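Local coordinates for protein PmoF1 (Methylocystis sp. ATCC 49242, PDB 6P1E) that binds copper(II) through its PCu(A)C domain and probably acts as a copper chaperone in a methane-oxidizing bacterium, at residues 52-57 with 84-89; 45-50 with 102-107. All blocks are in the same frame, centred on the assembly; numbering follows the deposited sequence.

Overall arrangement
Contacts 1 and 2 are two antiparallel strand pairs of the same beta domain, with centres about 10 Å apart, and their apolar faces pack against each other. Val-86 CG1 of contact 1 lies 4.0 Å from Val-46 CG2 of contact 2, and Leu-88 CD2 lies 4.1 Å from Met-103 CE. The chain runs from strand 41-47 into strand 51-57 and from strand 75-91 into strand 100-107, so each pair takes one strand from each of these two connections. Neither contact forms the copper site, to which Glu-13 and His-34 belong: the side chains of Ala-84 and Leu-105 stay about 14 and 13 Å from a bound copper ion.

Contact 1: residues 52-57 with 84-89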
# COMPACT_ATOMS: atom_id res chain seq x y z
N GLY B 52 14.43 17.54 4.38
CA GLY B 52 14.45 18.98 4.22
C GLY B 52 13.06 19.58 4.05
O GLY B 52 12.75 20.62 4.61
N SER B 53 12.24 18.92 3.24
CA SER B 53 10.89 19.38 2.94
C SER B 53 10.05 18.24 2.39
O SER B 53 10.58 17.20 2.01
CB SER B 53 10.93 20.54 1.93
OG SER B 53 11.39 20.10 0.66
N ALA B 54 8.74 18.47 2.33
CA ALA B 54 7.81 17.50 1.77
C ALA B 54 6.89 18.21 0.78
O ALA B 54 6.32 19.26 1.09
CB ALA B 54 7.01 16.84 2.86
N VAL B 55 6.76 17.63 -0.41
CA VAL B 55 5.94 18.21 -1.48
C VAL B 55 4.84 17.23 -1.87
O VAL B 55 5.12 16.10 -2.27
CB VAL B 55 6.79 18.56 -2.72
CG1 VAL B 55 5.92 19.07 -3.86
CG2 VAL B 55 7.84 19.61 -2.35
N ILE B 56 3.60 17.68 -1.77
CA ILE B 56 2.47 16.83 -2.10
C ILE B 56 2.20 16.86 -3.60
O ILE B 56 2.13 17.93 -4.20
CB ILE B 56 1.20 17.26 -1.34
CG1 ILE B 56 1.50 17.39 0.16
CG2 ILE B 56 0.07 16.25 -1.58
CD1 ILE B 56 0.36 17.91 0.99
N HIS B 57 2.04 15.68 -4.18
CA HIS B 57 1.73 15.53 -5.59
C HIS B 57 0.42 14.77 -5.68
O HIS B 57 0.41 13.56 -5.91
CB HIS B 57 2.85 14.79 -6.32
CG HIS B 57 4.15 15.55 -6.37
ND1 HIS B 57 4.34 16.65 -7.16
CD2 HIS B 57 5.31 15.35 -5.71
CE1 HIS B 57 5.57 17.11 -7.00
NE2 HIS B 57 6.18 16.33 -6.12
N ALA B 84 -0.66 9.33 -7.13
CA ALA B 84 -0.48 10.41 -6.17
C ALA B 84 0.40 9.96 -5.01
O ALA B 84 0.37 8.80 -4.61
CB ALA B 84 -1.83 10.90 -5.66
N TYR B 85 1.21 10.88 -4.50
CA TYR B 85 2.15 10.57 -3.45
C TYR B 85 2.71 11.86 -2.87
O TYR B 85 2.44 12.94 -3.39
CB TYR B 85 3.30 9.69 -3.97
CG TYR B 85 4.31 10.44 -4.80
CD1 TYR B 85 5.58 10.71 -4.31
CD2 TYR B 85 3.99 10.89 -6.08
CE1 TYR B 85 6.50 11.40 -5.07
CE2 TYR B 85 4.91 11.58 -6.84
CZ TYR B 85 6.17 11.84 -6.34
OH TYR B 85 7.08 12.52 -7.10
N VAL B 86 3.47 11.74 -1.79
CA VAL B 86 4.19 12.87 -1.22
C VAL B 86 5.68 12.65 -1.41
O VAL B 86 6.22 11.62 -0.99
CB VAL B 86 3.86 13.06 0.28
CG1 VAL B 86 4.62 14.26 0.84
CG2 VAL B 86 2.37 13.23 0.48
N ALA B 87 6.34 13.61 -2.04
CA ALA B 87 7.78 13.55 -2.22
C ALA B 87 8.48 14.07 -0.98
O ALA B 87 8.17 15.16 -0.50
CB ALA B 87 8.20 14.36 -3.44
N LEU B 88 9.40 13.27 -0.45
CA LEU B 88 10.23 13.67 0.69
C LEU B 88 11.64 13.96 0.18
O LEU B 88 12.34 13.06 -0.27
CB LEU B 88 10.26 12.56 1.75
CG LEU B 88 8.90 12.09 2.27
CD1 LEU B 88 9.08 11.02 3.34
CD2 LEU B 88 8.07 13.25 2.81
N LEU B 89 12.03 15.23 0.22
CA LEU B 89 13.29 15.66 -0.39
C LEU B 89 14.38 15.90 0.66
O LEU B 89 14.10 16.30 1.79
CB LEU B 89 13.04 16.93 -1.21
CG LEU B 89 11.83 16.90 -2.15
CD1 LEU B 89 11.64 18.25 -2.82
CD2 LEU B 89 12.01 15.80 -3.18
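Strands 53-57 and 85-89 run antiparallel, the axes of these short segments coming within 4.6 Å. Ser-53, Val-55 and His-57 form hydrogen-bonded pairs with Leu-89, Ala-87 and Tyr-85. At the central pair, Val-55 N reaches Ala-87 O at 2.8 Å, and the return bond is equally short. Gly-52 and Ser-53 both face Leu-89 in a classic beta bulge, where Gly-52 N meets Leu-89 O at 2.9 Å in a bent bond (130°). On one face Ala-54, Ile-56, Val-86 and Leu-88 turn inward; the end of Leu-88 swings back so that Leu-88 CD2 meets the CB of small Ala-54 at 3.7 Å, and this face packs on Leu-43 and Val-46. On the other, the His-57 and Tyr-85 side chains run alongside each other. Tyr-85 CG sits in the crowded position between backbone N and carbonyl carbon (chi1 75°), and the rings are nearly parallel (26°) but slid so far that they barely overlap. His-57 CD2 lies 3.6 Å from Tyr-85 OH, while Ala-87 CB touches the imidazole edge in its plane. His-57 ND1 hydrogen-bonds Leu-65 O, which implies that ND1 carries the proton and that the ring's rotation is fixed from outside the pair.

Contact 2: residues 45-50 with 102-107; sequences AVKVEK and EMTLVF
This is an antiparallel strand pairing in which the end of strand 41-47 lies beside strand 100-107, whose other edge bonds to strand 111-120. Lys-47 and Thr-104 form the firmest pair: Lys-47 N points almost straight (172°) at Thr-104 O, 2.9 Å away, and the return bond is as good. At Ala-45 the bond from Ala-45 N to Val-106 O is weak at 3.4 Å. From Glu-49 on, water bridges the two chain segments, one molecule accepting from Glu-49 N while donating to Glu-102 O. The buried face is apolar. Val-46 CG1, anti to the backbone N (chi1 172°), presses on Met-103 CE at 3.4 Å, tighter than usual van der Waals contact; a bend at the end of the flexible methionine brings its methyl there. Val-46 CG2, the other branch, lies 3.8 Å from Leu-105 CD2. On the opposite, more exposed face, Lys-47 runs beside Thr-104, with Lys-47 CE 4.0 Å from Thr-104 CG2, and carries NZ on to a salt bridge with Glu-112. One face apolar and turned inward, the other mixed, with Lys-47 and Thr-104 beside Ala-45 and Val-106, suits a sheet of a beta-sandwich, consistent with the cupredoxin-like PCu(A)C fold.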
# COMPACT_ATOMS: atom_id res chain seq x y z
N ALA B 45 -0.56 19.73 3.60
CA ALA B 45 0.85 19.83 3.97
C ALA B 45 1.34 18.60 4.72
O ALA B 45 0.56 17.89 5.35
CB ALA B 45 1.08 21.09 4.80
N VAL B 46 2.64 18.38 4.64
CA VAL B 46 3.30 17.31 5.38
C VAL B 46 4.56 17.88 6.01
O VAL B 46 5.35 18.55 5.35
CB VAL B 46 3.65 16.12 4.47
CG1 VAL B 46 4.51 15.09 5.21
CG2 VAL B 46 2.38 15.47 3.93
N LYS B 47 4.74 17.63 7.31
CA LYS B 47 5.92 18.08 8.03
C LYS B 47 6.74 16.87 8.48
O LYS B 47 6.20 15.92 9.05
CB LYS B 47 5.52 18.94 9.23
CG LYS B 47 4.80 20.22 8.84
CD LYS B 47 4.50 21.10 10.05
CE LYS B 47 3.39 20.50 10.91
NZ LYS B 47 3.07 21.37 12.08
N VAL B 48 8.04 16.93 8.23
CA VAL B 48 8.94 15.83 8.56
C VAL B 48 10.31 16.37 8.92
O VAL B 48 10.90 17.16 8.18
CB VAL B 48 9.04 14.81 7.40
CG1 VAL B 48 9.49 15.48 6.10
CG2 VAL B 48 9.96 13.65 7.77
N GLU B 49 10.81 15.98 10.09
CA GLU B 49 12.05 16.53 10.61
C GLU B 49 13.29 15.96 9.92
O GLU B 49 14.29 16.66 9.77
CB GLU B 49 12.14 16.26 12.12
CG GLU B 49 11.02 16.89 12.92
CD GLU B 49 11.14 16.63 14.41
OE1 GLU B 49 12.25 16.24 14.85
OE2 GLU B 49 10.14 16.80 15.13
N LYS B 50 13.22 14.70 9.51
CA LYS B 50 14.39 14.00 8.99
C LYS B 50 14.65 14.29 7.51
O LYS B 50 15.65 13.84 6.95
CB LYS B 50 14.23 12.50 9.20
CG LYS B 50 14.20 12.05 10.67
CD LYS B 50 15.36 12.60 11.49
CE LYS B 50 15.27 12.10 12.92
NZ LYS B 50 16.40 12.57 13.77
N GLU B 102 8.74 9.51 11.68
CA GLU B 102 7.69 10.34 12.24
C GLU B 102 7.37 11.47 11.28
O GLU B 102 8.28 12.13 10.77
CB GLU B 102 8.10 10.91 13.60
CG GLU B 102 7.03 11.77 14.25
CD GLU B 102 7.37 12.14 15.68
OE1 GLU B 102 8.21 13.03 15.88
OE2 GLU B 102 6.79 11.53 16.61
N MET B 103 6.09 11.66 11.03
CA MET B 103 5.62 12.71 10.13
C MET B 103 4.36 13.31 10.71
O MET B 103 3.65 12.66 11.48
CB MET B 103 5.33 12.15 8.73
CG MET B 103 6.45 11.31 8.12
SD MET B 103 5.91 10.43 6.64
CE MET B 103 5.40 11.79 5.59
N THR B 104 4.06 14.54 10.31
CA THR B 104 2.80 15.16 10.66
C THR B 104 2.05 15.47 9.37
O THR B 104 2.55 16.19 8.51
CB THR B 104 2.99 16.46 11.47
OG1 THR B 104 3.76 16.19 12.65
CG2 THR B 104 1.64 17.05 11.87
N LEU B 105 0.86 14.90 9.25
CA LEU B 105 -0.01 15.19 8.12
C LEU B 105 -0.95 16.31 8.53
O LEU B 105 -1.50 16.30 9.63
CB LEU B 105 -0.80 13.95 7.69
CG LEU B 105 0.00 12.68 7.43
CD1 LEU B 105 -0.93 11.54 7.02
CD2 LEU B 105 1.07 12.91 6.37
N VAL B 106 -1.12 17.28 7.64
CA VAL B 106 -1.97 18.43 7.91
C VAL B 106 -3.15 18.43 6.95
O VAL B 106 -2.98 18.56 5.74
CB VAL B 106 -1.19 19.76 7.78
CG1 VAL B 106 -2.06 20.93 8.20
CG2 VAL B 106 0.09 19.72 8.61
N PHE B 107 -4.34 18.27 7.51
CA PHE B 107 -5.57 18.29 6.73
C PHE B 107 -6.27 19.63 6.92
O PHE B 107 -6.27 20.17 8.03
CB PHE B 107 -6.49 17.14 7.14
CG PHE B 107 -5.90 15.78 6.90
CD1 PHE B 107 -6.00 15.18 5.65
CD2 PHE B 107 -5.22 15.11 7.90
CE1 PHE B 107 -5.45 13.93 5.42
CE2 PHE B 107 -4.67 13.86 7.68
CZ PHE B 107 -4.78 13.27 6.44
O HOH W 1 7.07 15.95 12.02
O HOH W 2 8.68 14.58 11.80
O HOH W 3 10.89 12.73 10.83